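Long-range contact in putative exported protein (Bacteroides fragilis NCTC 9343, PDB 3IEE), which is of unknown function but, as an all-helical protein, is probably an exported lipoprotein tethered to a membrane: residues A[189-200]-A[247-258]. Sequence-based numbering, arbitrary orientation.
Sequences YARKHRMDGPRI and VREKGEYSDADY
The Tyr253 ring carries the side chain of Lys192 across one face, with CB of Lys192 4.0 Å from the ring centroid in a CH-pi contact; near the ring plane, the carbonyl oxygen of Tyr189 and OD1 of Asp255 lie at its edge, and Tyr253 OH donates to Asp255 OD1 at 2.6 Å. From the opposite side the Tyr189 ring meets Tyr253 obliquely, planes 31° apart, with CB of Tyr258 at its own edge. The Arg248 guanidinium lays one face over CA of Gly197, while its NE forms a salt bridge with Asp201. This is the end of a four-helix bundle, where the connection from helix 169-189 to helix 197-215 packs on the one from helix 224-247 to helix 255-268. A chi1 of -178° swings the Tyr189 ring away from its backbone N and between the ends of the last two helices: Tyr189 CE1 presses on Val247 CG1 at 3.2 Å, and Tyr189 OH accepts from Ser254 N (3.2 Å, 158°). Ser254 is itself the N-cap of helix 255-268, its OG accepting from Asp257 N. On the Lys192 side of Tyr253, Met195 SE (selenomethionine) packs 4.1 Å from Tyr253 CB. The extended Lys192 chain runs past the ring to a salt bridge with Asp51 in helix 43-56. One water joins the two connections, donating to Lys192 O at 2.8 Å and accepting from Tyr253 N at 3.0 Å.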
ATOM      1  N   TYR A 189       3.343  -6.161   5.561  1.00 12.75           N
ATOM      2  CA  TYR A 189       3.560  -7.597   5.757  1.00 12.72           C
ATOM      3  C   TYR A 189       4.387  -8.178   4.583  1.00 10.99           C
ATOM      4  O   TYR A 189       5.181  -9.081   4.765  1.00 13.25           O
ATOM      5  CB  TYR A 189       2.252  -8.372   5.988  1.00 15.02           C
ATOM      6  CG  TYR A 189       2.572  -9.823   6.234  1.00 14.36           C
ATOM      7  CD1 TYR A 189       3.175 -10.240   7.433  1.00 22.85           C
ATOM      8  CD2 TYR A 189       2.426 -10.773   5.236  1.00 17.31           C
ATOM      9  CE1 TYR A 189       3.553 -11.578   7.619  1.00 21.40           C
ATOM     10  CE2 TYR A 189       2.824 -12.072   5.417  1.00 20.65           C
ATOM     11  CZ  TYR A 189       3.379 -12.484   6.595  1.00 18.77           C
ATOM     12  OH  TYR A 189       3.787 -13.801   6.781  1.00 20.58           O
ATOM     13  N   ALA A 190       4.149  -7.670   3.385  1.00 13.52           N
ATOM     14  CA  ALA A 190       4.884  -8.120   2.194  1.00 14.88           C
ATOM     15  C   ALA A 190       6.387  -7.827   2.155  1.00 12.48           C
ATOM     16  O   ALA A 190       7.067  -8.278   1.210  1.00 16.71           O
ATOM     17  CB  ALA A 190       4.223  -7.539   0.919  1.00 14.75           C
ATOM     18  N   ARG A 191       6.906  -7.075   3.118  0.50 13.21           N
ATOM     19  CA  ARG A 191       8.345  -6.731   3.154  0.50 14.48           C
ATOM     20  C   ARG A 191       9.123  -7.934   3.737  0.50 15.27           C
ATOM     21  O   ARG A 191       9.670  -7.855   4.841  0.50 16.06           O
ATOM     22  CB  ARG A 191       8.607  -5.427   3.933  0.50 14.83           C
ATOM     23  CG  ARG A 191       7.760  -4.205   3.530  0.50 16.49           C
ATOM     24  CD  ARG A 191       8.443  -2.834   3.833  0.50 21.77           C
ATOM     25  NE  ARG A 191       7.523  -1.707   4.103  0.50 19.81           N
ATOM     26  CZ  ARG A 191       7.911  -0.430   4.268  0.50 23.87           C
ATOM     27  NH1 ARG A 191       9.208  -0.125   4.149  0.50 23.77           N
ATOM     28  NH2 ARG A 191       7.018   0.568   4.502  0.50 14.87           N
ATOM     29  N   LYS A 192       9.142  -9.039   2.976  1.00 15.54           N
ATOM     30  CA  LYS A 192       9.750 -10.316   3.345  1.00 17.21           C
ATOM     31  C   LYS A 192      11.147 -10.181   3.926  1.00 15.23           C
ATOM     32  O   LYS A 192      11.496 -10.843   4.896  1.00 18.89           O
ATOM     33  CB  LYS A 192       9.786 -11.200   2.089  1.00 17.43           C
ATOM     34  CG  LYS A 192      10.571 -12.429   2.153  1.00 22.21           C
ATOM     35  CD  LYS A 192      10.400 -13.250   0.866  1.00 21.11           C
ATOM     36  CE  LYS A 192      11.309 -14.464   0.908  1.00 27.58           C
ATOM     37  NZ  LYS A 192      10.996 -15.389  -0.192  1.00 30.63           N
ATOM     38  N   HIS A 193      11.946  -9.328   3.301  1.00 16.18           N
ATOM     39  CA  HIS A 193      13.354  -9.202   3.642  1.00 16.02           C
ATOM     40  C   HIS A 193      13.688  -8.199   4.729  1.00 16.66           C
ATOM     41  O   HIS A 193      14.796  -8.217   5.229  1.00 18.11           O
ATOM     42  CB  HIS A 193      14.146  -8.931   2.377  1.00 18.43           C
ATOM     43  CG  HIS A 193      14.034 -10.034   1.371  1.00 17.13           C
ATOM     44  ND1 HIS A 193      13.241  -9.927   0.253  1.00 19.75           N
ATOM     45  CD2 HIS A 193      14.610 -11.259   1.313  1.00 22.50           C
ATOM     46  CE1 HIS A 193      13.318 -11.047  -0.445  1.00 19.05           C
ATOM     47  NE2 HIS A 193      14.137 -11.872   0.176  1.00 21.75           N
ATOM     48  N   ARG A 194      12.773  -7.301   5.070  0.50 17.47           N
ATOM     49  CA  ARG A 194      13.038  -6.371   6.154  0.50 17.58           C
ATOM     50  C   ARG A 194      11.782  -5.973   6.910  0.50 15.88           C
ATOM     51  O   ARG A 194      11.442  -4.818   7.071  0.50 13.79           O
ATOM     52  CB  ARG A 194      13.806  -5.149   5.695  0.50 18.78           C
ATOM     53  CG  ARG A 194      14.352  -4.359   6.901  0.50 19.63           C
ATOM     54  CD  ARG A 194      14.951  -3.060   6.478  0.50 22.52           C
ATOM     55  NE  ARG A 194      16.091  -3.294   5.615  0.50 21.51           N
ATOM     56  CZ  ARG A 194      16.835  -2.332   5.075  0.50 21.45           C
ATOM     57  NH1 ARG A 194      16.538  -1.044   5.279  0.50 20.81           N
ATOM     58  NH2 ARG A 194      17.862  -2.671   4.305  0.50 16.17           N
HETATM   59  N   MSE A 195      11.075  -7.159   7.699  0.60  9.90           N
HETATM   60  CA  MSE A 195       9.719  -7.117   8.247  0.60 10.92           C
HETATM   61  C   MSE A 195       9.752  -6.105   9.405  0.60 12.25           C
HETATM   62  O   MSE A 195      10.625  -6.216  10.273  0.60 12.51           O
HETATM   63  CB  MSE A 195       9.378  -8.530   8.763  0.60 11.37           C
HETATM   64  CG  MSE A 195       9.221  -9.615   7.631  0.60 14.67           C
HETATM   65 SE   MSE A 195       7.554  -9.281   6.652  0.45 21.13          SE
HETATM   66  CE  MSE A 195       6.652  -8.275   8.067  0.60  9.05           C
ATOM     67  N   ASP A 196       8.828  -5.136   9.418  1.00 14.50           N
ATOM     68  CA  ASP A 196       8.711  -4.192  10.509  1.00 12.05           C
ATOM     69  C   ASP A 196       7.565  -4.604  11.427  1.00 12.22           C
ATOM     70  O   ASP A 196       6.438  -4.114  11.294  1.00 11.46           O
ATOM     71  CB  ASP A 196       8.485  -2.784  10.008  1.00 12.39           C
ATOM     72  CG  ASP A 196       8.738  -1.766  11.034  1.00 16.40           C
ATOM     73  OD1 ASP A 196       8.533  -2.058  12.231  1.00 13.84           O
ATOM     74  OD2 ASP A 196       9.044  -0.635  10.630  1.00 17.22           O
ATOM     75  N   GLY A 197       7.835  -5.609  12.253  1.00 10.87           N
ATOM     76  CA  GLY A 197       6.820  -6.157  13.152  1.00 12.15           C
ATOM     77  C   GLY A 197       6.108  -5.138  13.977  1.00 11.51           C
ATOM     78  O   GLY A 197       4.865  -5.113  14.021  1.00 13.35           O
ATOM     79  N   PRO A 198       6.869  -4.285  14.700  1.00 11.33           N
ATOM     80  CA  PRO A 198       6.154  -3.294  15.524  1.00 11.83           C
ATOM     81  C   PRO A 198       5.290  -2.326  14.730  1.00 11.13           C
ATOM     82  O   PRO A 198       4.250  -1.863  15.239  1.00 11.87           O
ATOM     83  CB  PRO A 198       7.286  -2.574  16.281  1.00 13.17           C
ATOM     84  CG  PRO A 198       8.409  -3.511  16.269  1.00 12.01           C
ATOM     85  CD  PRO A 198       8.305  -4.287  14.970  1.00 11.99           C
ATOM     86  N   ARG A 199       5.733  -1.956  13.529  0.50 10.58           N
ATOM     87  CA  ARG A 199       4.917  -1.104  12.657  0.50 12.63           C
ATOM     88  C   ARG A 199       3.605  -1.815  12.262  0.50 12.49           C
ATOM     89  O   ARG A 199       2.538  -1.195  12.323  0.50 12.70           O
ATOM     90  CB  ARG A 199       5.694  -0.643  11.423  0.50 14.27           C
ATOM     91  CG  ARG A 199       4.912   0.289  10.546  0.50 15.29           C
ATOM     92  CD  ARG A 199       4.533   1.566  11.261  0.50 18.85           C
ATOM     93  NE  ARG A 199       3.981   2.504  10.295  0.50 29.28           N
ATOM     94  CZ  ARG A 199       3.568   3.740  10.557  0.50 26.41           C
ATOM     95  NH1 ARG A 199       3.641   4.260  11.777  0.50 27.69           N
ATOM     96  NH2 ARG A 199       3.086   4.461   9.555  0.50 35.44           N
ATOM     97  N   ILE A 200       3.668  -3.112  11.924  1.00 10.57           N
ATOM     98  CA  ILE A 200       2.443  -3.911  11.664  1.00 11.94           C
ATOM     99  C   ILE A 200       1.545  -3.863  12.912  1.00 13.34           C
ATOM    100  O   ILE A 200       0.341  -3.612  12.825  1.00 12.54           O
ATOM    101  CB  ILE A 200       2.777  -5.340  11.315  1.00 10.86           C
ATOM    102  CG1 ILE A 200       3.484  -5.395   9.961  1.00 13.55           C
ATOM    103  CG2 ILE A 200       1.459  -6.243  11.325  1.00 12.39           C
ATOM    104  CD1 ILE A 200       4.175  -6.698   9.690  1.00 14.52           C
ATOM    105  N   VAL A 247      -0.355 -14.406  12.659  1.00 12.64           N
ATOM    106  CA  VAL A 247       0.813 -14.343  11.775  1.00 13.45           C
ATOM    107  C   VAL A 247       1.990 -13.609  12.447  1.00 13.27           C
ATOM    108  O   VAL A 247       3.131 -14.024  12.336  1.00 14.01           O
ATOM    109  CB  VAL A 247       0.409 -13.721  10.384  1.00 15.47           C
ATOM    110  CG1 VAL A 247       1.644 -13.325   9.559  1.00 24.67           C
ATOM    111  CG2 VAL A 247      -0.439 -14.751   9.616  1.00 20.36           C
ATOM    112  N   ARG A 248       1.683 -12.557  13.190  1.00 11.33           N
ATOM    113  CA  ARG A 248       2.710 -11.854  13.962  1.00 11.86           C
ATOM    114  C   ARG A 248       3.347 -12.646  15.117  1.00  9.87           C
ATOM    115  O   ARG A 248       4.412 -12.241  15.662  1.00 10.25           O
ATOM    116  CB  ARG A 248       2.168 -10.514  14.466  1.00 11.76           C
ATOM    117  CG  ARG A 248       2.312  -9.440  13.408  1.00 14.52           C
ATOM    118  CD  ARG A 248       3.794  -8.954  13.276  1.00 15.55           C
ATOM    119  NE  ARG A 248       4.306  -8.284  14.462  1.00 14.18           N
ATOM    120  CZ  ARG A 248       5.481  -8.509  15.058  1.00 12.68           C
ATOM    121  NH1 ARG A 248       6.347  -9.382  14.583  1.00 13.73           N
ATOM    122  NH2 ARG A 248       5.789  -7.760  16.102  1.00 14.05           N
ATOM    123  N   GLU A 249       2.743 -13.776  15.517  1.00 11.56           N
ATOM    124  CA  GLU A 249       3.389 -14.698  16.458  1.00 13.49           C
ATOM    125  C   GLU A 249       4.419 -15.635  15.805  1.00 13.56           C
ATOM    126  O   GLU A 249       5.165 -16.344  16.494  1.00 12.11           O
ATOM    127  CB  GLU A 249       2.336 -15.537  17.198  1.00 17.19           C
ATOM    128  CG  GLU A 249       1.377 -14.746  18.022  1.00 16.45           C
ATOM    129  CD  GLU A 249       0.291 -15.655  18.602  1.00 24.92           C
ATOM    130  OE1 GLU A 249       0.624 -16.761  19.069  1.00 34.17           O
ATOM    131  OE2 GLU A 249      -0.869 -15.245  18.591  1.00 38.05           O
ATOM    132  N   LYS A 250       4.408 -15.682  14.479  1.00 14.44           N
ATOM    133  CA  LYS A 250       5.340 -16.469  13.706  1.00 12.91           C
ATOM    134  C   LYS A 250       6.605 -15.667  13.379  1.00 15.77           C
ATOM    135  O   LYS A 250       6.586 -14.436  13.374  1.00 17.42           O
ATOM    136  CB  LYS A 250       4.706 -16.922  12.403  1.00 14.06           C
ATOM    137  CG  LYS A 250       3.423 -17.723  12.582  1.00 13.57           C
ATOM    138  CD  LYS A 250       2.867 -17.964  11.170  1.00 21.93           C
ATOM    139  CE  LYS A 250       1.937 -19.025  11.088  1.00 25.15           C
ATOM    140  NZ  LYS A 250       1.646 -19.315   9.620  1.00 19.43           N
ATOM    141  N   GLY A 251       7.707 -16.371  13.101  1.00 16.00           N
ATOM    142  CA  GLY A 251       9.034 -15.724  13.046  1.00 14.91           C
ATOM    143  C   GLY A 251       9.573 -15.342  11.660  1.00 17.20           C
ATOM    144  O   GLY A 251      10.729 -14.874  11.531  1.00 18.73           O
ATOM    145  N   GLU A 252       8.780 -15.599  10.621  1.00 15.23           N
ATOM    146  CA  GLU A 252       9.156 -15.354   9.248  1.00 16.32           C
ATOM    147  C   GLU A 252       7.926 -15.137   8.368  1.00 16.01           C
ATOM    148  O   GLU A 252       6.880 -15.777   8.540  1.00 15.30           O
ATOM    149  CB  GLU A 252       9.993 -16.520   8.687  1.00 16.96           C
ATOM    150  CG  GLU A 252      10.755 -16.106   7.452  1.00 20.85           C
ATOM    151  CD  GLU A 252      11.633 -17.191   6.846  1.00 25.92           C
ATOM    152  OE1 GLU A 252      12.170 -18.052   7.573  1.00 29.29           O
ATOM    153  OE2 GLU A 252      11.836 -17.131   5.611  1.00 30.43           O
ATOM    154  N   TYR A 253       8.074 -14.257   7.392  1.00 15.25           N
ATOM    155  CA  TYR A 253       7.136 -14.107   6.281  1.00 15.47           C
ATOM    156  C   TYR A 253       6.905 -15.441   5.533  1.00 14.05           C
ATOM    157  O   TYR A 253       7.846 -16.237   5.387  1.00 14.90           O
ATOM    158  CB  TYR A 253       7.751 -13.096   5.269  1.00 15.80           C
ATOM    159  CG  TYR A 253       6.958 -12.981   3.983  1.00 15.56           C
ATOM    160  CD1 TYR A 253       5.908 -12.111   3.884  1.00 16.71           C
ATOM    161  CD2 TYR A 253       7.228 -13.803   2.892  1.00 18.63           C
ATOM    162  CE1 TYR A 253       5.173 -11.979   2.732  1.00 15.99           C
ATOM    163  CE2 TYR A 253       6.477 -13.701   1.748  1.00 17.97           C
ATOM    164  CZ  TYR A 253       5.461 -12.807   1.670  1.00 19.56           C
ATOM    165  OH  TYR A 253       4.685 -12.706   0.548  1.00 24.08           O
ATOM    166  N   SER A 254       5.677 -15.683   5.071  1.00 15.63           N
ATOM    167  CA  SER A 254       5.474 -16.694   4.036  1.00 17.96           C
ATOM    168  C   SER A 254       4.450 -16.179   3.027  1.00 17.69           C
ATOM    169  O   SER A 254       3.538 -15.427   3.356  1.00 16.54           O
ATOM    170  CB  SER A 254       5.079 -18.038   4.651  1.00 17.69           C
ATOM    171  OG  SER A 254       3.684 -18.104   4.937  1.00 16.41           O
ATOM    172  N   ASP A 255       4.623 -16.546   1.760  1.00 19.71           N
ATOM    173  CA  ASP A 255       3.609 -16.250   0.781  1.00 19.21           C
ATOM    174  C   ASP A 255       2.246 -16.846   1.192  1.00 16.49           C
ATOM    175  O   ASP A 255       1.236 -16.242   0.918  1.00 21.25           O
ATOM    176  CB  ASP A 255       4.034 -16.808  -0.591  1.00 22.17           C
ATOM    177  CG  ASP A 255       4.974 -15.882  -1.356  1.00 26.25           C
ATOM    178  OD1 ASP A 255       5.187 -14.705  -0.981  1.00 30.03           O
ATOM    179  OD2 ASP A 255       5.476 -16.347  -2.394  1.00 30.79           O
ATOM    180  N   ALA A 256       2.230 -18.003   1.858  1.00 17.15           N
ATOM    181  CA  ALA A 256       0.936 -18.614   2.250  1.00 17.42           C
ATOM    182  C   ALA A 256       0.192 -17.674   3.226  1.00 16.71           C
ATOM    183  O   ALA A 256      -1.041 -17.532   3.166  1.00 17.92           O
ATOM    184  CB  ALA A 256       1.128 -19.924   2.869  1.00 17.96           C
ATOM    185  N   ASP A 257       0.959 -17.129   4.171  1.00 17.87           N
ATOM    186  CA  ASP A 257       0.401 -16.174   5.144  1.00 14.78           C
ATOM    187  C   ASP A 257      -0.057 -14.898   4.440  1.00 14.48           C
ATOM    188  O   ASP A 257      -1.163 -14.417   4.704  1.00 14.37           O
ATOM    189  CB  ASP A 257       1.410 -15.896   6.255  1.00 17.81           C
ATOM    190  CG  ASP A 257       1.538 -17.070   7.241  1.00 14.93           C
ATOM    191  OD1 ASP A 257       0.592 -17.865   7.382  1.00 20.67           O
ATOM    192  OD2 ASP A 257       2.581 -17.188   7.890  1.00 27.00           O
ATOM    193  N   TYR A 258       0.762 -14.370   3.525  1.00 16.09           N
ATOM    194  CA  TYR A 258       0.383 -13.177   2.796  1.00 15.42           C
ATOM    195  C   TYR A 258      -0.896 -13.359   2.023  1.00 18.42           C
ATOM    196  O   TYR A 258      -1.795 -12.534   2.066  1.00 17.96           O
ATOM    197  CB  TYR A 258       1.493 -12.716   1.853  1.00 19.36           C
ATOM    198  CG  TYR A 258       1.109 -11.462   1.064  1.00 18.56           C
ATOM    199  CD1 TYR A 258       1.247 -10.173   1.615  1.00 19.94           C
ATOM    200  CD2 TYR A 258       0.638 -11.557  -0.233  1.00 26.00           C
ATOM    201  CE1 TYR A 258       0.937  -9.049   0.881  1.00 21.56           C
ATOM    202  CE2 TYR A 258       0.304 -10.409  -0.974  1.00 27.81           C
ATOM    203  CZ  TYR A 258       0.465  -9.155  -0.396  1.00 23.93           C
ATOM    204  OH  TYR A 258       0.086  -8.036  -1.137  1.00 26.05           O
TER
HETATM  205  O   HOH W   1      10.535 -12.709   6.708  1.00 19.52           O